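Local coordinates for SusD superfamily protein (Bacteroides fragilis NCTC 9343, PDB 3NQP) that probably binds glycans at the cell surface as a SusD-family outer-membrane lipoprotein, helping to deliver them to a partner transporter for uptake, at residues A[214-219]-A[458-463]; A[235-240]-A[387-392]; A[468-473]-A[483-488]. All blocks are in the same frame, centred on the assembly; numbering follows the deposited sequence.

Contact 1 (A[214-219]-A[458-463]); sequences TSKVTT and RMTLTK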
ATOM      1  N   THR A 214       0.564  -0.654  16.406  1.00 10.11           N
ATOM      2  CA  THR A 214       0.920  -0.177  17.759  1.00 12.44           C
ATOM      3  C   THR A 214       1.139  -1.340  18.729  1.00 12.09           C
ATOM      4  O   THR A 214       1.841  -1.171  19.727  1.00 13.81           O
ATOM      5  CB  THR A 214      -0.077   0.863  18.309  1.00 11.10           C
ATOM      6  OG1 THR A 214      -1.385   0.302  18.327  1.00 13.38           O
ATOM      7  CG2 THR A 214      -0.089   2.119  17.385  1.00 12.65           C
ATOM      8  N   SER A 215       0.569  -2.515  18.427  0.60 12.50           N
ATOM      9  CA  SER A 215       0.863  -3.713  19.203  0.60 12.22           C
ATOM     10  C   SER A 215       2.360  -4.095  19.184  0.60 13.64           C
ATOM     11  O   SER A 215       2.884  -4.589  20.183  0.60 13.65           O
ATOM     12  CB  SER A 215       0.068  -4.916  18.690  0.60 13.50           C
ATOM     13  OG  SER A 215      -1.336  -4.764  18.856  0.60 12.25           O
ATOM     14  N   LYS A 216       3.023  -3.842  18.056  1.00 12.67           N
ATOM     15  CA  LYS A 216       4.335  -4.360  17.775  1.00 10.88           C
ATOM     16  C   LYS A 216       5.490  -3.362  17.655  1.00 11.89           C
ATOM     17  O   LYS A 216       6.650  -3.735  17.852  1.00 12.17           O
ATOM     18  CB  LYS A 216       4.265  -5.205  16.483  1.00 10.96           C
ATOM     19  CG  LYS A 216       3.497  -6.486  16.714  1.00 16.46           C
ATOM     20  CD  LYS A 216       3.390  -7.333  15.399  1.00  5.81           C
ATOM     21  CE  LYS A 216       4.694  -7.939  14.971  1.00  8.98           C
ATOM     22  NZ  LYS A 216       4.384  -9.075  13.992  1.00  6.25           N
ATOM     23  N   VAL A 217       5.179  -2.116  17.334  1.00 12.52           N
ATOM     24  CA  VAL A 217       6.188  -1.100  17.006  1.00 13.11           C
ATOM     25  C   VAL A 217       6.162   0.051  18.013  1.00 10.92           C
ATOM     26  O   VAL A 217       5.129   0.644  18.245  1.00 11.85           O
ATOM     27  CB  VAL A 217       5.959  -0.513  15.589  1.00 10.72           C
ATOM     28  CG1 VAL A 217       7.150   0.392  15.138  1.00  9.97           C
ATOM     29  CG2 VAL A 217       5.786  -1.652  14.595  1.00 10.73           C
ATOM     30  N   THR A 218       7.323   0.325  18.584  1.00 11.40           N
ATOM     31  CA  THR A 218       7.592   1.539  19.361  1.00 10.71           C
ATOM     32  C   THR A 218       8.099   2.647  18.438  1.00 11.16           C
ATOM     33  O   THR A 218       9.061   2.446  17.667  1.00 12.71           O
ATOM     34  CB  THR A 218       8.628   1.260  20.471  1.00 13.42           C
ATOM     35  OG1 THR A 218       8.072   0.347  21.422  1.00 11.68           O
ATOM     36  CG2 THR A 218       9.028   2.545  21.181  1.00 14.34           C
ATOM     37  N   THR A 219       7.425   3.790  18.443  1.00 11.54           N
ATOM     38  CA  THR A 219       7.958   5.001  17.796  1.00 13.97           C
ATOM     39  C   THR A 219       8.030   6.097  18.837  1.00 16.04           C
ATOM     40  O   THR A 219       7.014   6.464  19.411  1.00 13.55           O
ATOM     41  CB  THR A 219       7.078   5.447  16.605  1.00 13.83           C
ATOM     42  OG1 THR A 219       6.916   4.333  15.729  1.00 14.95           O
ATOM     43  CG2 THR A 219       7.732   6.621  15.785  1.00 13.69           C
ATOM     44  N   ARG A 458       7.408  -3.431  10.656  1.00  9.43           N
ATOM     45  CA  ARG A 458       6.462  -3.924  11.640  1.00  8.24           C
ATOM     46  C   ARG A 458       6.730  -5.338  12.072  1.00 10.02           C
ATOM     47  O   ARG A 458       6.690  -5.638  13.259  1.00 10.33           O
ATOM     48  CB  ARG A 458       5.045  -3.824  11.085  1.00  7.99           C
ATOM     49  CG  ARG A 458       3.893  -4.049  12.092  1.00 12.51           C
ATOM     50  CD  ARG A 458       2.543  -4.227  11.376  1.00 10.27           C
ATOM     51  NE  ARG A 458       2.580  -5.363  10.487  1.00  6.83           N
ATOM     52  CZ  ARG A 458       2.696  -5.321   9.148  1.00 12.00           C
ATOM     53  NH1 ARG A 458       2.736  -4.167   8.453  1.00 12.26           N
ATOM     54  NH2 ARG A 458       2.806  -6.455   8.494  1.00 12.81           N
HETATM   55  N   MSE A 459       7.033  -6.206  11.106  1.00  9.47           N
HETATM   56  CA  MSE A 459       7.267  -7.604  11.419  1.00  8.65           C
HETATM   57  C   MSE A 459       8.639  -7.752  12.074  1.00  8.40           C
HETATM   58  O   MSE A 459       9.557  -6.951  11.869  1.00  9.24           O
HETATM   59  CB  MSE A 459       7.125  -8.486  10.160  1.00  7.22           C
HETATM   60  CG  MSE A 459       5.756  -8.323   9.518  1.00  9.61           C
HETATM   61 SE   MSE A 459       5.446  -9.486   8.045  0.75  7.40          SE
HETATM   62  CE  MSE A 459       4.802 -11.009   9.015  1.00 14.35           C
ATOM     63  N   THR A 460       8.734  -8.767  12.921  1.00  9.24           N
ATOM     64  CA  THR A 460       9.899  -8.995  13.761  1.00 11.37           C
ATOM     65  C   THR A 460      10.434 -10.420  13.585  1.00 12.17           C
ATOM     66  O   THR A 460       9.684 -11.351  13.240  1.00 11.90           O
ATOM     67  CB  THR A 460       9.564  -8.770  15.248  1.00 12.96           C
ATOM     68  OG1 THR A 460       8.516  -9.661  15.665  1.00 10.65           O
ATOM     69  CG2 THR A 460       9.121  -7.298  15.536  1.00  8.71           C
ATOM     70  N   LEU A 461      11.717 -10.622  13.864  1.00 10.34           N
ATOM     71  CA  LEU A 461      12.325 -11.900  13.555  1.00 11.14           C
ATOM     72  C   LEU A 461      11.833 -12.951  14.566  1.00 12.86           C
ATOM     73  O   LEU A 461      11.682 -14.121  14.230  1.00 10.43           O
ATOM     74  CB  LEU A 461      13.845 -11.762  13.576  1.00 13.02           C
ATOM     75  CG  LEU A 461      14.654 -12.938  13.041  1.00 14.19           C
ATOM     76  CD1 LEU A 461      14.460 -12.998  11.479  1.00 12.84           C
ATOM     77  CD2 LEU A 461      16.132 -12.787  13.507  1.00 11.46           C
ATOM     78  N   THR A 462      11.641 -12.502  15.815  1.00 11.47           N
ATOM     79  CA  THR A 462      11.122 -13.302  16.898  1.00 10.59           C
ATOM     80  C   THR A 462      10.081 -12.473  17.659  1.00 13.89           C
ATOM     81  O   THR A 462      10.000 -11.256  17.467  1.00 12.82           O
ATOM     82  CB  THR A 462      12.223 -13.731  17.882  1.00 14.32           C
ATOM     83  OG1 THR A 462      12.926 -12.590  18.349  1.00 12.99           O
ATOM     84  CG2 THR A 462      13.210 -14.681  17.220  1.00 10.85           C
ATOM     85  N   LYS A 463       9.267 -13.148  18.486  1.00 10.28           N
ATOM     86  CA  LYS A 463       8.228 -12.472  19.230  1.00 10.25           C
ATOM     87  C   LYS A 463       8.914 -11.468  20.103  1.00  9.91           C
ATOM     88  O   LYS A 463       9.780 -11.816  20.848  1.00 11.90           O
ATOM     89  CB  LYS A 463       7.436 -13.436  20.107  1.00  8.39           C
ATOM     90  CG  LYS A 463       6.222 -12.765  20.793  1.00 13.00           C
ATOM     91  CD  LYS A 463       5.351 -13.815  21.452  1.00 11.48           C
ATOM     92  CE  LYS A 463       4.238 -13.174  22.262  1.00 11.77           C
ATOM     93  NZ  LYS A 463       4.723 -12.664  23.553  1.00 10.16           N
TER
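K216 and V217 meet the end of helix 452-458 at R458 with two side chains set in quite different ways. The V217 side chain crosses that of R458 at about a right angle: V217 CG2 rests 3.8 Å from R458 CA and 3.9 Å from R458 CG. A chi1 of -171° puts V217 CG1 anti to the backbone N, which leaves CG2 anti to the carbonyl carbon, where it faces R458. R458 thus offers the first carbons of its chain to the valine, while its guanidinium forms salt bridges with E391 and D455. K216 instead reaches past the backbone. K216 CE, placed by a bend at chi3 (70°), packs 3.5 Å from R458 O, and beyond it K216 NZ passes 4.1 Å from M459 CA to form salt bridges with E435 and E391. K216 NZ and R458 NE stand 5.4 Å apart, a pairing of like charges that the shared acid E391 would be expected to ease. T460 OG1 donates to T462 O at 2.8 Å, from above the carbonyl plane. Both segments leave helical geometry here, and the contact is a meeting of two helix C-terminal ends, 200-216 and 452-458, within the helical SusD fold, with K216 and R458 both salt-bridged to the buried E391 of helix 382-396.

Contact 2 (A[235-240]-A[387-392]); sequences HLESVL and LTLAEI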
ATOM      1  N   HIS A 235     -11.661  -6.142  14.841  1.00 12.37           N
ATOM      2  CA  HIS A 235     -12.076  -5.337  13.699  1.00 10.86           C
ATOM      3  C   HIS A 235     -11.810  -6.078  12.407  1.00 13.11           C
ATOM      4  O   HIS A 235     -12.646  -6.055  11.496  1.00 11.05           O
ATOM      5  CB  HIS A 235     -11.447  -3.929  13.764  1.00 14.97           C
ATOM      6  CG  HIS A 235     -12.095  -3.064  14.804  1.00 13.10           C
ATOM      7  ND1 HIS A 235     -13.380  -2.583  14.643  1.00 12.40           N
ATOM      8  CD2 HIS A 235     -11.706  -2.704  16.055  1.00 16.97           C
ATOM      9  CE1 HIS A 235     -13.739  -1.925  15.742  1.00 14.01           C
ATOM     10  NE2 HIS A 235     -12.744  -1.984  16.615  1.00 12.13           N
ATOM     11  N   LEU A 236     -10.692  -6.799  12.325  1.00  9.46           N
ATOM     12  CA  LEU A 236     -10.420  -7.547  11.086  1.00 12.18           C
ATOM     13  C   LEU A 236     -11.402  -8.705  10.907  1.00 11.89           C
ATOM     14  O   LEU A 236     -11.817  -8.998   9.784  1.00 11.46           O
ATOM     15  CB  LEU A 236      -8.960  -8.037  11.063  1.00 10.46           C
ATOM     16  CG  LEU A 236      -7.965  -6.873  10.970  1.00 11.93           C
ATOM     17  CD1 LEU A 236      -6.633  -7.261  11.550  1.00  7.88           C
ATOM     18  CD2 LEU A 236      -7.827  -6.349   9.506  1.00 14.44           C
ATOM     19  N   GLU A 237     -11.760  -9.384  12.006  1.00 13.22           N
ATOM     20  CA  GLU A 237     -12.732 -10.478  11.912  1.00 13.20           C
ATOM     21  C   GLU A 237     -14.087  -9.927  11.554  1.00 12.92           C
ATOM     22  O   GLU A 237     -14.860 -10.593  10.891  1.00 12.57           O
ATOM     23  CB  GLU A 237     -12.830 -11.320  13.220  1.00 14.06           C
ATOM     24  CG  GLU A 237     -11.566 -12.128  13.403  1.00 13.35           C
ATOM     25  CD  GLU A 237     -11.552 -13.083  14.546  1.00 19.52           C
ATOM     26  OE1 GLU A 237     -12.236 -12.819  15.548  1.00 15.98           O
ATOM     27  OE2 GLU A 237     -10.789 -14.067  14.431  1.00 19.14           O
ATOM     28  N   SER A 238     -14.381  -8.724  12.008  1.00 14.70           N
ATOM     29  CA  SER A 238     -15.650  -8.064  11.619  1.00 15.15           C
ATOM     30  C   SER A 238     -15.710  -7.842  10.109  1.00 15.35           C
ATOM     31  O   SER A 238     -16.756  -8.083   9.453  1.00 15.75           O
ATOM     32  CB  SER A 238     -15.794  -6.715  12.335  1.00 11.60           C
ATOM     33  OG  SER A 238     -17.026  -6.081  12.005  1.00 14.18           O
ATOM     34  N   VAL A 239     -14.585  -7.376   9.561  1.00 12.58           N
ATOM     35  CA  VAL A 239     -14.464  -7.235   8.122  1.00 12.79           C
ATOM     36  C   VAL A 239     -14.716  -8.558   7.418  1.00 12.44           C
ATOM     37  O   VAL A 239     -15.465  -8.581   6.433  1.00 12.45           O
ATOM     38  CB  VAL A 239     -13.125  -6.587   7.690  1.00 15.24           C
ATOM     39  CG1 VAL A 239     -13.000  -6.588   6.139  1.00 11.66           C
ATOM     40  CG2 VAL A 239     -12.997  -5.136   8.274  1.00 10.92           C
ATOM     41  N   LEU A 240     -14.151  -9.665   7.927  1.00 12.80           N
ATOM     42  CA  LEU A 240     -14.380 -10.957   7.277  1.00 13.31           C
ATOM     43  C   LEU A 240     -15.834 -11.385   7.363  1.00 14.21           C
ATOM     44  O   LEU A 240     -16.330 -12.092   6.444  1.00  9.59           O
ATOM     45  CB  LEU A 240     -13.515 -12.104   7.848  1.00 14.73           C
ATOM     46  CG  LEU A 240     -12.006 -12.084   7.649  1.00 19.86           C
ATOM     47  CD1 LEU A 240     -11.431 -13.418   8.159  1.00 15.09           C
ATOM     48  CD2 LEU A 240     -11.641 -11.802   6.160  1.00 11.76           C
ATOM     49  N   LEU A 387      -3.935 -12.058   5.733  1.00 11.91           N
ATOM     50  CA  LEU A 387      -2.511 -12.111   6.106  1.00 11.00           C
ATOM     51  C   LEU A 387      -2.218 -11.245   7.339  1.00 10.91           C
ATOM     52  O   LEU A 387      -1.283 -11.515   8.089  1.00 12.06           O
ATOM     53  CB  LEU A 387      -1.617 -11.797   4.900  1.00 10.07           C
ATOM     54  CG  LEU A 387      -1.716 -12.917   3.818  1.00  8.59           C
ATOM     55  CD1 LEU A 387      -1.022 -12.445   2.576  1.00  9.32           C
ATOM     56  CD2 LEU A 387      -1.156 -14.256   4.317  1.00  9.67           C
ATOM     57  N   THR A 388      -3.027 -10.221   7.553  1.00 12.82           N
ATOM     58  CA  THR A 388      -2.935  -9.401   8.748  1.00 10.13           C
ATOM     59  C   THR A 388      -3.389 -10.234   9.992  1.00 13.23           C
ATOM     60  O   THR A 388      -2.740 -10.191  11.053  1.00 13.04           O
ATOM     61  CB  THR A 388      -3.701  -8.033   8.573  1.00 14.26           C
ATOM     62  OG1 THR A 388      -3.286  -7.361   7.358  1.00  9.11           O
ATOM     63  CG2 THR A 388      -3.418  -7.108   9.738  1.00 10.80           C
ATOM     64  N   LEU A 389      -4.472 -11.008   9.854  1.00 11.53           N
ATOM     65  CA  LEU A 389      -4.928 -11.930  10.902  1.00 12.14           C
ATOM     66  C   LEU A 389      -3.935 -13.055  11.107  1.00 12.84           C
ATOM     67  O   LEU A 389      -3.743 -13.502  12.227  1.00  9.68           O
ATOM     68  CB  LEU A 389      -6.308 -12.492  10.553  1.00 13.02           C
ATOM     69  CG  LEU A 389      -7.477 -11.546  10.831  1.00 13.05           C
ATOM     70  CD1 LEU A 389      -8.771 -11.995  10.170  1.00 12.91           C
ATOM     71  CD2 LEU A 389      -7.665 -11.362  12.306  1.00  9.42           C
ATOM     72  N   ALA A 390      -3.259 -13.495  10.036  1.00  8.53           N
ATOM     73  CA  ALA A 390      -2.170 -14.462  10.194  1.00 11.35           C
ATOM     74  C   ALA A 390      -1.044 -13.914  11.105  1.00 13.67           C
ATOM     75  O   ALA A 390      -0.489 -14.637  11.960  1.00 13.29           O
ATOM     76  CB  ALA A 390      -1.614 -14.888   8.842  1.00 10.75           C
ATOM     77  N   GLU A 391      -0.681 -12.650  10.888  1.00 10.16           N
ATOM     78  CA  GLU A 391       0.350 -12.020  11.692  1.00 10.15           C
ATOM     79  C   GLU A 391      -0.087 -11.916  13.165  1.00  8.54           C
ATOM     80  O   GLU A 391       0.703 -12.197  14.053  1.00  8.61           O
ATOM     81  CB  GLU A 391       0.706 -10.652  11.130  1.00  6.81           C
ATOM     82  CG  GLU A 391       1.849  -9.976  11.872  1.00  7.12           C
ATOM     83  CD  GLU A 391       2.317  -8.730  11.176  1.00 12.89           C
ATOM     84  OE1 GLU A 391       2.105  -8.664   9.942  1.00  8.08           O
ATOM     85  OE2 GLU A 391       2.887  -7.841  11.866  1.00 15.20           O
ATOM     86  N   ILE A 392      -1.358 -11.577  13.413  1.00 12.03           N
ATOM     87  CA  ILE A 392      -1.892 -11.548  14.789  1.00 10.63           C
ATOM     88  C   ILE A 392      -1.802 -12.963  15.397  1.00 12.57           C
ATOM     89  O   ILE A 392      -1.336 -13.130  16.538  1.00 12.86           O
ATOM     90  CB  ILE A 392      -3.346 -11.007  14.834  1.00 11.63           C
ATOM     91  CG1 ILE A 392      -3.376  -9.500  14.496  1.00 12.52           C
ATOM     92  CG2 ILE A 392      -3.954 -11.266  16.205  1.00 10.85           C
ATOM     93  CD1 ILE A 392      -4.828  -8.886  14.148  1.00  9.01           C
TER
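L236 and L389 face each other at the closest backbone approach of two helices, 7.0 Å between their CA atoms, and the contact they anchor is almost wholly apolar. L389 lies against the root of its partner, with L389 CD2 3.8 Å from L236 CB. L389 CD1 meets L240 CD1 at 3.6 Å, these two side chains reaching toward each other tip to tip, so that the branches of one leucine touch successive turns of the opposite helix. L236 in turn sends CD1 forward, where L236 CD1 touches I392 CD1 at 3.6 Å and T388 CG2 at 3.7 Å; the threonine side chain crosses it at about a right angle. The segments run roughly antiparallel, at 144°, with axes 10.4 Å apart, a separation that suits leucine-sized side chains between helices. SusD proteins are built largely of such packed helices, including TPR-like pairs, and here helix 228-241 is joined to helix 382-396, with 146 residues between the two segments.

The two polar residues contribute carbon. T388 turns CG2 to the contact, anti to its backbone N (chi1 -51° for OG1), while OG1 bonds to W384 O in its own helix. E237, at the edge, brings aliphatic carbon: E237 CG sits 4.1 Å from L389 CD2, the two side chains crossing at about a right angle. Y405 of helix 399-414 packs against both L240 and L389.

Contact 3 (A[468-473]-A[483-488]); sequences LVFCKE and LNKSTE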
ATOM      1  N   LEU A 468      12.155  -6.618  11.063  1.00  9.57           N
ATOM      2  CA  LEU A 468      12.764  -7.333   9.937  1.00 10.51           C
ATOM      3  C   LEU A 468      13.578  -6.423   8.993  1.00 13.62           C
ATOM      4  O   LEU A 468      14.416  -6.926   8.279  1.00 11.18           O
ATOM      5  CB  LEU A 468      11.729  -8.119   9.145  1.00  9.38           C
ATOM      6  CG  LEU A 468      11.197  -9.400   9.774  1.00 13.67           C
ATOM      7  CD1 LEU A 468      10.245 -10.100   8.767  1.00  8.27           C
ATOM      8  CD2 LEU A 468      12.319 -10.358  10.334  1.00  7.62           C
ATOM      9  N   VAL A 469      13.322  -5.108   8.993  1.00 11.15           N
ATOM     10  CA  VAL A 469      14.114  -4.159   8.201  1.00 10.56           C
ATOM     11  C   VAL A 469      15.613  -4.233   8.616  1.00 11.81           C
ATOM     12  O   VAL A 469      16.507  -3.994   7.789  1.00 15.54           O
ATOM     13  CB  VAL A 469      13.592  -2.716   8.351  1.00 11.92           C
ATOM     14  CG1 VAL A 469      13.771  -2.258   9.809  1.00  8.73           C
ATOM     15  CG2 VAL A 469      14.291  -1.762   7.393  1.00 12.07           C
ATOM     16  N   PHE A 470      15.891  -4.607   9.867  1.00 13.57           N
ATOM     17  CA  PHE A 470      17.277  -4.767  10.362  1.00 11.25           C
ATOM     18  C   PHE A 470      17.904  -6.168  10.255  1.00 14.35           C
ATOM     19  O   PHE A 470      19.076  -6.370  10.661  1.00 10.79           O
ATOM     20  CB  PHE A 470      17.352  -4.357  11.843  1.00 13.55           C
ATOM     21  CG  PHE A 470      16.988  -2.906  12.130  1.00 15.51           C
ATOM     22  CD1 PHE A 470      17.609  -1.854  11.461  1.00 15.49           C
ATOM     23  CD2 PHE A 470      16.084  -2.597  13.150  1.00 14.81           C
ATOM     24  CE1 PHE A 470      17.303  -0.509  11.781  1.00 11.75           C
ATOM     25  CE2 PHE A 470      15.787  -1.257  13.483  1.00 17.59           C
ATOM     26  CZ  PHE A 470      16.384  -0.208  12.757  1.00 15.54           C
ATOM     27  N   CYS A 471      17.174  -7.123   9.665  1.00 12.60           N
ATOM     28  CA  CYS A 471      17.626  -8.512   9.588  1.00 12.22           C
ATOM     29  C   CYS A 471      17.855  -8.910   8.142  1.00 11.80           C
ATOM     30  O   CYS A 471      17.088  -8.535   7.239  1.00 11.15           O
ATOM     31  CB  CYS A 471      16.581  -9.455  10.208  1.00 10.45           C
ATOM     32  SG  CYS A 471      16.111  -9.029  11.915  1.00 13.91           S
ATOM     33  N   LYS A 472      18.888  -9.716   7.912  1.00 12.05           N
ATOM     34  CA  LYS A 472      19.159 -10.221   6.569  1.00 14.61           C
ATOM     35  C   LYS A 472      17.962 -11.031   6.035  1.00 13.28           C
ATOM     36  O   LYS A 472      17.717 -11.065   4.823  1.00 12.62           O
ATOM     37  CB  LYS A 472      20.459 -11.056   6.523  1.00 17.68           C
ATOM     38  CG  LYS A 472      20.471 -12.330   7.374  1.00 21.21           C
ATOM     39  CD  LYS A 472      21.853 -13.103   7.201  1.00 25.97           C
ATOM     40  CE  LYS A 472      21.842 -14.462   7.903  1.00 32.66           C
ATOM     41  NZ  LYS A 472      21.385 -14.389   9.348  1.00 38.20           N
ATOM     42  N   GLU A 473      17.208 -11.643   6.948  1.00 14.40           N
ATOM     43  CA  GLU A 473      16.011 -12.400   6.590  1.00 15.26           C
ATOM     44  C   GLU A 473      14.904 -11.559   5.951  1.00 15.82           C
ATOM     45  O   GLU A 473      14.073 -12.100   5.199  1.00 14.68           O
ATOM     46  CB  GLU A 473      15.440 -13.159   7.803  1.00 14.32           C
ATOM     47  CG  GLU A 473      16.370 -14.246   8.314  1.00 16.80           C
ATOM     48  CD  GLU A 473      17.369 -13.752   9.355  1.00 17.47           C
ATOM     49  OE1 GLU A 473      17.588 -12.543   9.501  1.00 15.80           O
ATOM     50  OE2 GLU A 473      17.959 -14.592  10.019  1.00 14.89           O
ATOM     51  N   LEU A 483      18.437  -2.067   6.385  1.00 14.42           N
ATOM     52  CA  LEU A 483      19.129  -1.097   7.251  1.00 14.81           C
ATOM     53  C   LEU A 483      20.040  -1.770   8.284  1.00 17.49           C
ATOM     54  O   LEU A 483      19.726  -2.799   8.843  1.00 16.43           O
ATOM     55  CB  LEU A 483      18.140  -0.192   8.023  1.00 13.88           C
ATOM     56  CG  LEU A 483      17.175   0.663   7.176  1.00 12.35           C
ATOM     57  CD1 LEU A 483      16.176   1.434   8.055  1.00  7.23           C
ATOM     58  CD2 LEU A 483      17.974   1.589   6.227  1.00 13.65           C
ATOM     59  N   ASN A 484      21.146  -1.109   8.567  1.00 17.06           N
ATOM     60  CA  ASN A 484      22.100  -1.511   9.572  1.00 19.65           C
ATOM     61  C   ASN A 484      21.622  -0.890  10.859  1.00 18.00           C
ATOM     62  O   ASN A 484      21.630   0.328  11.006  1.00 16.96           O
ATOM     63  CB  ASN A 484      23.484  -0.974   9.173  1.00 18.82           C
ATOM     64  CG  ASN A 484      24.577  -1.313  10.176  1.00 27.21           C
ATOM     65  OD1 ASN A 484      24.375  -1.303  11.377  1.00 22.70           O
ATOM     66  ND2 ASN A 484      25.759  -1.594   9.661  1.00 31.59           N
ATOM     67  N   LYS A 485      21.211  -1.722  11.806  1.00 18.19           N
ATOM     68  CA  LYS A 485      20.658  -1.231  13.045  1.00 20.58           C
ATOM     69  C   LYS A 485      21.635  -0.383  13.884  1.00 21.00           C
ATOM     70  O   LYS A 485      21.202   0.440  14.661  1.00 20.85           O
ATOM     71  CB  LYS A 485      20.156  -2.398  13.882  1.00 23.25           C
ATOM     72  CG  LYS A 485      19.321  -1.967  15.101  1.00 28.39           C
ATOM     73  CD  LYS A 485      18.627  -3.168  15.731  1.00 39.61           C
ATOM     74  CE  LYS A 485      17.586  -2.718  16.760  1.00 41.68           C
ATOM     75  NZ  LYS A 485      18.243  -1.898  17.808  1.00 33.65           N
ATOM     76  N   SER A 486      22.936  -0.588  13.741  1.00 19.35           N
ATOM     77  CA  SER A 486      23.871   0.133  14.621  1.00 22.74           C
ATOM     78  C   SER A 486      24.180   1.548  14.100  1.00 21.99           C
ATOM     79  O   SER A 486      24.501   2.425  14.897  1.00 23.26           O
ATOM     80  CB  SER A 486      25.164  -0.635  14.783  1.00 23.07           C
ATOM     81  OG  SER A 486      25.882  -0.567  13.564  1.00 33.05           O
ATOM     82  N   THR A 487      24.008   1.776  12.788  1.00 20.36           N
ATOM     83  CA  THR A 487      24.331   3.058  12.168  1.00 17.25           C
ATOM     84  C   THR A 487      23.126   3.737  11.534  1.00 20.57           C
ATOM     85  O   THR A 487      23.223   4.937  11.234  1.00 19.53           O
ATOM     86  CB  THR A 487      25.401   2.887  11.087  1.00 18.92           C
ATOM     87  OG1 THR A 487      24.903   2.020  10.064  1.00 18.45           O
ATOM     88  CG2 THR A 487      26.734   2.305  11.654  1.00 22.93           C
ATOM     89  N   GLU A 488      22.028   2.994  11.284  1.00 13.05           N
ATOM     90  CA  GLU A 488      20.891   3.503  10.486  1.00 13.24           C
ATOM     91  C   GLU A 488      19.535   3.420  11.185  1.00 14.87           C
ATOM     92  O   GLU A 488      18.499   3.608  10.566  1.00 14.47           O
ATOM     93  CB  GLU A 488      20.835   2.780   9.119  1.00 13.42           C
ATOM     94  CG  GLU A 488      21.931   3.211   8.167  1.00 19.39           C
ATOM     95  CD  GLU A 488      21.923   2.460   6.839  1.00 15.41           C
ATOM     96  OE1 GLU A 488      21.809   1.211   6.821  1.00 16.07           O
ATOM     97  OE2 GLU A 488      22.080   3.107   5.798  1.00 17.78           O
TER
HETATM   98  O   HOH W   1      20.896  -4.534  11.362  1.00 19.43           O
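F470 and K485 form the chief side-chain contact, a CH-pi interaction in which the lysine chain crosses one face of the ring at about a right angle. K485 CG stands 3.8 Å from the F470 ring centroid and only 7° off its normal; chi1 of -170° sets it anti to the lysine's backbone N, over the ring centre. K485 CB lies over the same face near CG and CD1 of the ring, while CD and CE run on past CD2. The opposite face is taken by V469 CG1, over its centre, so the phenyl is sandwiched between aliphatic groups.

Further apolar contacts flank this. V469 CG2 meets L483 CD1 at 3.8 Å, and L483 CB approaches F470 CD1 at 3.9 Å.

Backbone bonding fixes the register. L483 N donates to V469 O at 3.1 Å in a nearly straight bond (176°). F470 CA makes a CA-H...O contact with L483 O, which also lies at the ring edge, in plane. One water donates to F470 O and L483 O and accepts from K485 N, bridging the two segments.

Polar bonds also shape segment 483-488 itself. N484 OD1 accepts from S486 N at 2.9 Å, in its carbonyl plane, and from S486 OG. N484 N donates to the anti lone pair of E488 OE1, whose other oxygen forms a salt bridge with K491. The S486 N bond makes this an Asx turn with K485 as its middle residue, consistent with its side chain being set over the ring, in the long loop between helices 452-458 and 498-503.

The three contacts illustrate how a helix-rich chain is closed by two pairings distant in sequence and one local to a loop. Both segments of contact 2 fall within the span of chain between those of contact 1, and contact 3 follows both. The centres of contacts 1 and 2 lie about 17 Å apart, joined through E391 on helix 382-396, which bridges R458 and K216; helices 200-216 and 228-241, consecutive in the chain, carry their first segments. Contacts 1 and 3, with centres about 14 Å apart, meet through M459 and L461 against L468, in the loop after helix 452-458. Contacts 2 and 3 do not touch, their nearest atoms about 8 Å apart. Contact 1 thus connects the helical core to the C-terminal loop region.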